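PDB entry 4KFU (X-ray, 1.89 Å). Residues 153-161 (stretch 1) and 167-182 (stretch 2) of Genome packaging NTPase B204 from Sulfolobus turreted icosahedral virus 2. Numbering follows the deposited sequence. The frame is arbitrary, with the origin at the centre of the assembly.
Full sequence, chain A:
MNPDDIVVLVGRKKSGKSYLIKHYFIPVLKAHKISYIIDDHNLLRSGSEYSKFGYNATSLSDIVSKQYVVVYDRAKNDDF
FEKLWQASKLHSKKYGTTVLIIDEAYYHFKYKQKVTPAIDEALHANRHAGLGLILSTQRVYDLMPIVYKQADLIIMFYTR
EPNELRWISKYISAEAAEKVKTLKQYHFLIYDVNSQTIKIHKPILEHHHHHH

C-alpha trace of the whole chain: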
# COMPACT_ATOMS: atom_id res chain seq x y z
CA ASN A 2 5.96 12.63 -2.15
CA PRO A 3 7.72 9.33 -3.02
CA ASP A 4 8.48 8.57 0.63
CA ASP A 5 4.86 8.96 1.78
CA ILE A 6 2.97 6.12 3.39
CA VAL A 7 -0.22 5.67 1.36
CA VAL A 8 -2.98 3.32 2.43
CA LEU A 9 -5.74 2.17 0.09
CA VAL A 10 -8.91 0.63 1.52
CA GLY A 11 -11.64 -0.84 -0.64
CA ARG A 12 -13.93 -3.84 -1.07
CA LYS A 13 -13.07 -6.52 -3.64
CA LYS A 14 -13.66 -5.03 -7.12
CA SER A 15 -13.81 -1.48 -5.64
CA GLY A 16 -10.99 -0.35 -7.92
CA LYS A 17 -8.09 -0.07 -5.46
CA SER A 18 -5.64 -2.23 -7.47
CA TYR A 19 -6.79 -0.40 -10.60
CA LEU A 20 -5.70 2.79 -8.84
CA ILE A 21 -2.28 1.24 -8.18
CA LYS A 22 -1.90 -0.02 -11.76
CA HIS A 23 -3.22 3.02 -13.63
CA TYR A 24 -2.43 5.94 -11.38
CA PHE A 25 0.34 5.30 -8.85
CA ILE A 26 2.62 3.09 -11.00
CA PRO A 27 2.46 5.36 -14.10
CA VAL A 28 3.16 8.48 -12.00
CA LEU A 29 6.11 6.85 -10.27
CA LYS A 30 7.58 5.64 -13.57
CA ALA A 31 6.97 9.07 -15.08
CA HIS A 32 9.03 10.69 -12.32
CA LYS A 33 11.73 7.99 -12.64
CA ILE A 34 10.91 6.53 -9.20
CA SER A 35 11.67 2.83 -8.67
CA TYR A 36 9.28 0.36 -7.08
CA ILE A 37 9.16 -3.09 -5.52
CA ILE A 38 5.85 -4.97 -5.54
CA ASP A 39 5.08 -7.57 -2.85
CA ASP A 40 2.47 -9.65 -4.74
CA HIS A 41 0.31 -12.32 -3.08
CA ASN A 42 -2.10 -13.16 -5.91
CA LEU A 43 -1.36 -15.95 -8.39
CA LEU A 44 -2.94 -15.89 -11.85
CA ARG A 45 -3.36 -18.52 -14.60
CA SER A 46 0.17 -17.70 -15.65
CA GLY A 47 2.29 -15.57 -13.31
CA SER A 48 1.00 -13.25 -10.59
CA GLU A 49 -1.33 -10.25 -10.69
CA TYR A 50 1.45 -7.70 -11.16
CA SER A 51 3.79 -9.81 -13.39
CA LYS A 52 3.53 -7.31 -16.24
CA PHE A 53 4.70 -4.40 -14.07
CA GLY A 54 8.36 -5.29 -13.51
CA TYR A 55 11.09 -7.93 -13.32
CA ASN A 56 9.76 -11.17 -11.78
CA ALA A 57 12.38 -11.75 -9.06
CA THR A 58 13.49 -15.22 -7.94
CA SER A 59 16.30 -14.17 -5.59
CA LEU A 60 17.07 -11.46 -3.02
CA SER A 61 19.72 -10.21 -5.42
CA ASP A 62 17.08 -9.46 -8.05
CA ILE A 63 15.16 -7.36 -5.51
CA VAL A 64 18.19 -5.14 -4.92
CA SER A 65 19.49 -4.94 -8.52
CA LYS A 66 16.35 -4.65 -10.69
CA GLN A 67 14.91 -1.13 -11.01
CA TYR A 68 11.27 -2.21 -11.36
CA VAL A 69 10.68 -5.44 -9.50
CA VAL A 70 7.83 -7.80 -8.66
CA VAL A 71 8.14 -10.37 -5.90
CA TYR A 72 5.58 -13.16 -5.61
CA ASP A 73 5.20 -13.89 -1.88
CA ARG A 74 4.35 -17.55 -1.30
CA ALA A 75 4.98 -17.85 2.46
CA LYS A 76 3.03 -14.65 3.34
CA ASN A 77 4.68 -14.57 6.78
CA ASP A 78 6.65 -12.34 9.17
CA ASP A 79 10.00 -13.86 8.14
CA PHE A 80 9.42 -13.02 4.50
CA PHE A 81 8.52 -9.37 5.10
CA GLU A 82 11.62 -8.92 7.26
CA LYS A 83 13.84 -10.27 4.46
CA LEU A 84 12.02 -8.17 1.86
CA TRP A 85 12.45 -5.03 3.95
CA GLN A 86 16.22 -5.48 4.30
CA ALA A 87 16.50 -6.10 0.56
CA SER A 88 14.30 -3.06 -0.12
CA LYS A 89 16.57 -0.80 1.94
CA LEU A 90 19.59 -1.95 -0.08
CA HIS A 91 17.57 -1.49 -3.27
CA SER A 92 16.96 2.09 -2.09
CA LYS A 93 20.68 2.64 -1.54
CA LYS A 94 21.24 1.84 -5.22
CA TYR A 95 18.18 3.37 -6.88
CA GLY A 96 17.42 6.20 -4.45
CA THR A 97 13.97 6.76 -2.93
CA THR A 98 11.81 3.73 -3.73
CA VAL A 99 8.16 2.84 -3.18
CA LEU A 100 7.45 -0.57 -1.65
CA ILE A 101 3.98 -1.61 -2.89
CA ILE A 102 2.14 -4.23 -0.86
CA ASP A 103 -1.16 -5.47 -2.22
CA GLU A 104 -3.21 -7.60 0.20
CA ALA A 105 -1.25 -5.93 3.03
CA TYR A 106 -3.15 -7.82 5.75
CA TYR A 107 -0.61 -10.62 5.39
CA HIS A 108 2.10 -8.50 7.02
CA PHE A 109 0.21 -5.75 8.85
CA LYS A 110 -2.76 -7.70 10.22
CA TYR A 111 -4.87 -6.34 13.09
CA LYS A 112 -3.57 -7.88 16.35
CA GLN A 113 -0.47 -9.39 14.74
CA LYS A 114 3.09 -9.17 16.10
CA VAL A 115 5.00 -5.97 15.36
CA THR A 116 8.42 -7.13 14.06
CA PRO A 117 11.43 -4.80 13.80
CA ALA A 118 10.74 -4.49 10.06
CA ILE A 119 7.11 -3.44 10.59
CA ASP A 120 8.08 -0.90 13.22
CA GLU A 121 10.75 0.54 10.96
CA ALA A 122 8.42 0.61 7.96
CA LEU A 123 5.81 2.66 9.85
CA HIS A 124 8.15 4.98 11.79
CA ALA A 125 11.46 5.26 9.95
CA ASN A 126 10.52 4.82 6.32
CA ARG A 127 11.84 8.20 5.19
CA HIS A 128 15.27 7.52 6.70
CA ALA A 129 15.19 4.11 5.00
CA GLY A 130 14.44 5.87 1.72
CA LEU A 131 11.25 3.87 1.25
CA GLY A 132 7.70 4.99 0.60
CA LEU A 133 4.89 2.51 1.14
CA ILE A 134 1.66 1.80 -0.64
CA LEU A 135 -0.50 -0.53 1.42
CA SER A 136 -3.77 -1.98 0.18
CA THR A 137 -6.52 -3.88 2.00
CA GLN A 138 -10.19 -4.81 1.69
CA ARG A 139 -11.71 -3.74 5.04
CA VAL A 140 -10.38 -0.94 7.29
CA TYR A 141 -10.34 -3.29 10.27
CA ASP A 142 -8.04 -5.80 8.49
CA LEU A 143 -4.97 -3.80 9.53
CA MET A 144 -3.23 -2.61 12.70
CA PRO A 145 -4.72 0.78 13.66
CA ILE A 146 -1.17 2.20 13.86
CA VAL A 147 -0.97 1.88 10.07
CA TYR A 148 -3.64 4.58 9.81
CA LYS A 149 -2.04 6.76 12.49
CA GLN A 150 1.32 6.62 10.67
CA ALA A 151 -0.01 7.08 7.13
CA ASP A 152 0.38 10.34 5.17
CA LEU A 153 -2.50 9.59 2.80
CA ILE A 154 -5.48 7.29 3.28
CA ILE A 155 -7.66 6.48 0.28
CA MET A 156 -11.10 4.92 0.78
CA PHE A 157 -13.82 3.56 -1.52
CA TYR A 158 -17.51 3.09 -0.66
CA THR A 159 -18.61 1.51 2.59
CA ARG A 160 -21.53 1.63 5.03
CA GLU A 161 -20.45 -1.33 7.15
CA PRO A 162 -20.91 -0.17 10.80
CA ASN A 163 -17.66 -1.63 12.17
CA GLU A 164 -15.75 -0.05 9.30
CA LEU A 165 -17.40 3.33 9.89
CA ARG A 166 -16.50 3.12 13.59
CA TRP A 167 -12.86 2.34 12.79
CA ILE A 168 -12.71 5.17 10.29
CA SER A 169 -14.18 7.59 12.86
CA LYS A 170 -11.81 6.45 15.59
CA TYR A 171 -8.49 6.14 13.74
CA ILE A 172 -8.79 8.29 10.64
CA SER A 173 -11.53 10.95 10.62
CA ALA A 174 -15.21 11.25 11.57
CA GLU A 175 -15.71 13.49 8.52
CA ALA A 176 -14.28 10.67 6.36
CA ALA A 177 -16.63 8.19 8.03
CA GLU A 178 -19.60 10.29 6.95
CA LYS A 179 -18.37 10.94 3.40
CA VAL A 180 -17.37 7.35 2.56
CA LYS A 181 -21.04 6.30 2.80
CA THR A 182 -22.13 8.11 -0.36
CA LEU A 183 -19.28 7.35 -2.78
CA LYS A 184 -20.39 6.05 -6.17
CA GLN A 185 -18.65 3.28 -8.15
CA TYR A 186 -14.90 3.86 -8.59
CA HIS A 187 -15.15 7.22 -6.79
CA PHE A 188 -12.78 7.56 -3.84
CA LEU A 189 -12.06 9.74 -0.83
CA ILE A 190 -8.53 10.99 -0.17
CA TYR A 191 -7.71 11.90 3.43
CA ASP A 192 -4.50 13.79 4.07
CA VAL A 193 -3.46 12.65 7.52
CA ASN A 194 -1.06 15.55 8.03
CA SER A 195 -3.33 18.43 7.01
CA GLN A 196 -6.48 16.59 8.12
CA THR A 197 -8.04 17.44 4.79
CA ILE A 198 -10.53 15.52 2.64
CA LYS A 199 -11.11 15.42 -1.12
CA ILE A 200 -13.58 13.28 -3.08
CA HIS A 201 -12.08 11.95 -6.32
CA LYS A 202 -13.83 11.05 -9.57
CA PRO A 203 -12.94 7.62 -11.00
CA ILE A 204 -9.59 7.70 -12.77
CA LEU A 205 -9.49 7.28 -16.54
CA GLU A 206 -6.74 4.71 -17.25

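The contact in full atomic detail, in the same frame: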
# COMPACT_ATOMS: atom_id res chain seq x y z
N LEU A 153 -1.31 9.54 3.65
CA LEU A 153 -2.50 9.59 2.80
C LEU A 153 -3.30 8.32 2.99
O LEU A 153 -2.76 7.21 2.96
CB LEU A 153 -2.11 9.70 1.33
CG LEU A 153 -1.56 11.05 0.84
CD1 LEU A 153 -1.36 11.02 -0.66
CD2 LEU A 153 -2.48 12.19 1.23
N ILE A 154 -4.61 8.46 3.20
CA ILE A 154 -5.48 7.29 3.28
C ILE A 154 -6.57 7.44 2.23
O ILE A 154 -7.30 8.44 2.22
CB ILE A 154 -6.09 7.10 4.68
CG1 ILE A 154 -4.98 7.07 5.74
CG2 ILE A 154 -6.90 5.83 4.74
CD1 ILE A 154 -5.52 7.14 7.19
N ILE A 155 -6.68 6.45 1.35
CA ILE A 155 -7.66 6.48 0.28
C ILE A 155 -8.74 5.43 0.56
O ILE A 155 -8.42 4.28 0.89
CB ILE A 155 -7.00 6.24 -1.10
CG1 ILE A 155 -6.08 7.42 -1.45
CG2 ILE A 155 -8.05 6.02 -2.18
CD1 ILE A 155 -5.38 7.31 -2.77
N MET A 156 -10.00 5.83 0.46
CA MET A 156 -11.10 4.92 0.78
C MET A 156 -12.19 4.91 -0.29
O MET A 156 -12.57 5.97 -0.81
CB MET A 156 -11.72 5.31 2.14
CG MET A 156 -10.80 5.01 3.32
SD MET A 156 -11.30 5.85 4.84
CE MET A 156 -10.78 7.50 4.49
N PHE A 157 -12.67 3.71 -0.62
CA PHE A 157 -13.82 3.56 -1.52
C PHE A 157 -15.08 3.34 -0.68
O PHE A 157 -15.00 3.27 0.55
CB PHE A 157 -13.62 2.39 -2.50
CG PHE A 157 -12.52 2.63 -3.50
CD1 PHE A 157 -12.81 3.00 -4.81
CD2 PHE A 157 -11.18 2.52 -3.13
CE1 PHE A 157 -11.79 3.23 -5.75
CE2 PHE A 157 -10.15 2.74 -4.08
CZ PHE A 157 -10.46 3.11 -5.38
N TYR A 158 -16.22 3.19 -1.33
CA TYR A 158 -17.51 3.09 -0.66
C TYR A 158 -17.57 2.06 0.47
O TYR A 158 -17.15 0.92 0.30
CB TYR A 158 -18.62 2.78 -1.68
CG TYR A 158 -19.89 2.27 -1.02
CD1 TYR A 158 -20.83 3.16 -0.50
CD2 TYR A 158 -20.14 0.91 -0.91
CE1 TYR A 158 -21.99 2.70 0.14
CE2 TYR A 158 -21.31 0.43 -0.29
CZ TYR A 158 -22.22 1.34 0.23
OH TYR A 158 -23.36 0.87 0.86
N THR A 159 -18.12 2.47 1.61
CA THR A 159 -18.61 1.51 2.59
C THR A 159 -19.67 2.10 3.51
O THR A 159 -19.65 3.30 3.79
CB THR A 159 -17.46 0.91 3.45
OG1 THR A 159 -18.01 -0.12 4.28
CG2 THR A 159 -16.82 1.98 4.32
N ARG A 160 -20.60 1.26 3.95
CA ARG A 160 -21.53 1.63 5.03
C ARG A 160 -21.54 0.57 6.11
O ARG A 160 -22.44 0.55 6.95
CB ARG A 160 -22.95 1.86 4.49
CG ARG A 160 -23.06 3.09 3.63
CD ARG A 160 -24.48 3.36 3.21
NE ARG A 160 -24.52 4.53 2.34
CZ ARG A 160 -25.61 5.23 2.08
NH1 ARG A 160 -26.77 4.90 2.63
NH2 ARG A 160 -25.54 6.27 1.26
N GLU A 161 -20.53 -0.30 6.12
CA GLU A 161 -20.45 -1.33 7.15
C GLU A 161 -20.11 -0.70 8.50
O GLU A 161 -19.09 -0.03 8.64
CB GLU A 161 -19.42 -2.39 6.74
CG GLU A 161 -19.59 -3.73 7.45
CD GLU A 161 -18.97 -3.74 8.84
OE1 GLU A 161 -17.95 -3.04 9.04
OE2 GLU A 161 -19.50 -4.44 9.73
N TRP A 167 -14.32 2.33 12.88
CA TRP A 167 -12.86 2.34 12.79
C TRP A 167 -12.39 3.62 12.11
O TRP A 167 -11.42 4.25 12.53
CB TRP A 167 -12.38 1.15 11.96
CG TRP A 167 -12.03 -0.03 12.75
CD1 TRP A 167 -12.86 -0.78 13.53
CD2 TRP A 167 -10.73 -0.64 12.85
NE1 TRP A 167 -12.17 -1.81 14.11
CE2 TRP A 167 -10.85 -1.75 13.70
CE3 TRP A 167 -9.49 -0.36 12.28
CZ2 TRP A 167 -9.77 -2.58 14.01
CZ3 TRP A 167 -8.42 -1.17 12.59
CH2 TRP A 167 -8.57 -2.27 13.45
N ILE A 168 -13.06 3.96 11.02
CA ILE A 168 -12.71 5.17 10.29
C ILE A 168 -12.85 6.39 11.21
O ILE A 168 -11.94 7.23 11.27
CB ILE A 168 -13.59 5.32 9.02
CG1 ILE A 168 -13.28 4.18 8.02
CG2 ILE A 168 -13.35 6.66 8.35
CD1 ILE A 168 -14.25 4.16 6.81
N SER A 169 -13.95 6.47 11.95
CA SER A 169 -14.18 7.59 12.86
C SER A 169 -13.09 7.67 13.91
O SER A 169 -12.60 8.75 14.24
CB SER A 169 -15.53 7.43 13.57
OG SER A 169 -16.59 7.42 12.65
N LYS A 170 -12.72 6.52 14.44
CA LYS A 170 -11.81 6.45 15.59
C LYS A 170 -10.33 6.65 15.23
O LYS A 170 -9.57 7.24 16.02
CB LYS A 170 -12.03 5.12 16.33
CG LYS A 170 -11.17 4.89 17.59
CD LYS A 170 -11.66 3.65 18.33
CE LYS A 170 -10.72 3.22 19.48
NZ LYS A 170 -10.69 4.21 20.60
N TYR A 171 -9.93 6.19 14.05
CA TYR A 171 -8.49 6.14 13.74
C TYR A 171 -8.08 7.00 12.57
O TYR A 171 -6.89 7.15 12.28
CB TYR A 171 -8.04 4.70 13.44
CG TYR A 171 -8.24 3.74 14.56
CD1 TYR A 171 -7.59 3.91 15.78
CD2 TYR A 171 -9.08 2.65 14.41
CE1 TYR A 171 -7.78 3.00 16.82
CE2 TYR A 171 -9.27 1.74 15.43
CZ TYR A 171 -8.61 1.92 16.63
OH TYR A 171 -8.82 1.02 17.63
N ILE A 172 -9.07 7.52 11.85
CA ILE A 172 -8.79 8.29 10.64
C ILE A 172 -9.47 9.66 10.75
O ILE A 172 -8.81 10.66 11.02
CB ILE A 172 -9.28 7.55 9.37
CG1 ILE A 172 -8.59 6.19 9.23
CG2 ILE A 172 -9.02 8.40 8.13
CD1 ILE A 172 -9.11 5.38 8.04
N SER A 173 -10.79 9.70 10.53
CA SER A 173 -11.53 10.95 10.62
C SER A 173 -13.04 10.72 10.60
O SER A 173 -13.56 9.98 9.77
CB SER A 173 -11.14 11.87 9.46
OG SER A 173 -12.04 12.96 9.36
N ALA A 174 -13.75 11.36 11.52
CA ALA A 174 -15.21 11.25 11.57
C ALA A 174 -15.88 11.88 10.34
O ALA A 174 -16.97 11.45 9.92
CB ALA A 174 -15.76 11.85 12.87
N GLU A 175 -15.24 12.89 9.77
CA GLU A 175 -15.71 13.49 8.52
C GLU A 175 -15.57 12.50 7.35
O GLU A 175 -16.42 12.44 6.47
CB GLU A 175 -14.93 14.78 8.22
CG GLU A 175 -15.42 15.58 7.01
CD GLU A 175 -14.49 16.75 6.63
OE1 GLU A 175 -13.63 17.13 7.46
OE2 GLU A 175 -14.63 17.29 5.51
N ALA A 176 -14.48 11.73 7.35
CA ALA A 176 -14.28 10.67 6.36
C ALA A 176 -15.35 9.58 6.51
O ALA A 176 -15.87 9.06 5.52
CB ALA A 176 -12.88 10.05 6.52
N ALA A 177 -15.66 9.23 7.76
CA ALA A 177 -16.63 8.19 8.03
C ALA A 177 -17.99 8.57 7.47
O ALA A 177 -18.75 7.71 7.01
CB ALA A 177 -16.74 7.93 9.50
N GLU A 178 -18.32 9.86 7.52
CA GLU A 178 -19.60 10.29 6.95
C GLU A 178 -19.55 10.29 5.42
O GLU A 178 -20.51 9.87 4.78
CB GLU A 178 -20.00 11.67 7.46
CG GLU A 178 -21.51 11.89 7.44
CD GLU A 178 -22.25 10.80 8.21
OE1 GLU A 178 -21.85 10.50 9.37
OE2 GLU A 178 -23.22 10.22 7.66
N LYS A 179 -18.44 10.74 4.85
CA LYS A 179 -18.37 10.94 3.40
C LYS A 179 -18.16 9.65 2.60
O LYS A 179 -18.51 9.58 1.42
CB LYS A 179 -17.29 11.97 3.06
CG LYS A 179 -17.54 13.40 3.62
CD LYS A 179 -18.85 13.99 3.11
CE LYS A 179 -19.06 15.45 3.56
NZ LYS A 179 -19.94 15.60 4.76
N VAL A 180 -17.62 8.62 3.24
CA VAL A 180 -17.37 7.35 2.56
C VAL A 180 -18.68 6.64 2.20
O VAL A 180 -18.73 5.83 1.24
CB VAL A 180 -16.44 6.45 3.42
CG1 VAL A 180 -17.21 5.79 4.57
CG2 VAL A 180 -15.79 5.40 2.57
N LYS A 181 -19.75 6.99 2.92
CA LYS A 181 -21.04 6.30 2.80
C LYS A 181 -21.75 6.58 1.49
O LYS A 181 -22.61 5.81 1.06
CB LYS A 181 -21.97 6.71 3.96
CG LYS A 181 -21.42 6.40 5.34
CD LYS A 181 -22.42 6.79 6.43
CE LYS A 181 -23.63 5.88 6.42
NZ LYS A 181 -24.54 6.11 7.58
N THR A 182 -21.40 7.69 0.84
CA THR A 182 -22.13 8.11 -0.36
C THR A 182 -21.31 8.03 -1.65
O THR A 182 -21.76 8.49 -2.71
CB THR A 182 -22.70 9.53 -0.17
OG1 THR A 182 -21.65 10.41 0.24
CG2 THR A 182 -23.80 9.52 0.91

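Met156 lies at the centre of the contact. Its side chain leaves the strand toward the second stretch and, being long, unbranched and flexible, reaches several partners at once: SD lies 3.9 Å from Ile168 CD1 and 3.9 Å from Ile172 CD1, while its terminal CE rests 3.9 Å from Ala176 CB. The small methyl of Ala176 lets the helix backbone come close to the thioether. Ile154, two residues earlier on the same side of the strand, extends this apolar layer, its CD1 packing 3.8 Å from Ile172 CG1. Leu153 and Ile155, alternating with them, make no contact here, as expected of a strand with two faces.

Ile172 follows the first helix. Just beyond it, Ser173 N-caps the second: its OG accepts weak hydrogen bonds from Ala176 N (3.4 Å) and Glu175 N (3.2 Å), satisfying amides that lack a helical acceptor.

Val180 carries the packing from the apolar centre to the loop. Its CG2 lies 4.1 Å from Met156 CB and only 3.0 Å from Phe157 O, a tight approach, and its CG1 meets Thr159 CG2 at 3.8 Å. Here the backbones converge, with CA atoms of Tyr158 and Val180 5.3 Å apart. Val180 O receives a weak hydrogen bond from Thr159 N (3.4 Å) and a CA-H...O contact from Tyr158 CA (3.6 Å); Lys181 CA makes a similar contact with Thr159 O (3.5 Å). Thr159 suits this border: its methyl joins the apolar side, while OG1 accepts from Glu161 N (3.1 Å).

At the exposed edge, Arg160 directs its guanidinium to Lys181 O, with hydrogen bonds from NE (2.6 Å) and NH2 (3.0 Å). Two donors on one planar group can thus share a single carbonyl near that plane. Tyr158 brings its ring edge to the same oxygen, CE1 lying 3.3 Å from Lys181 O.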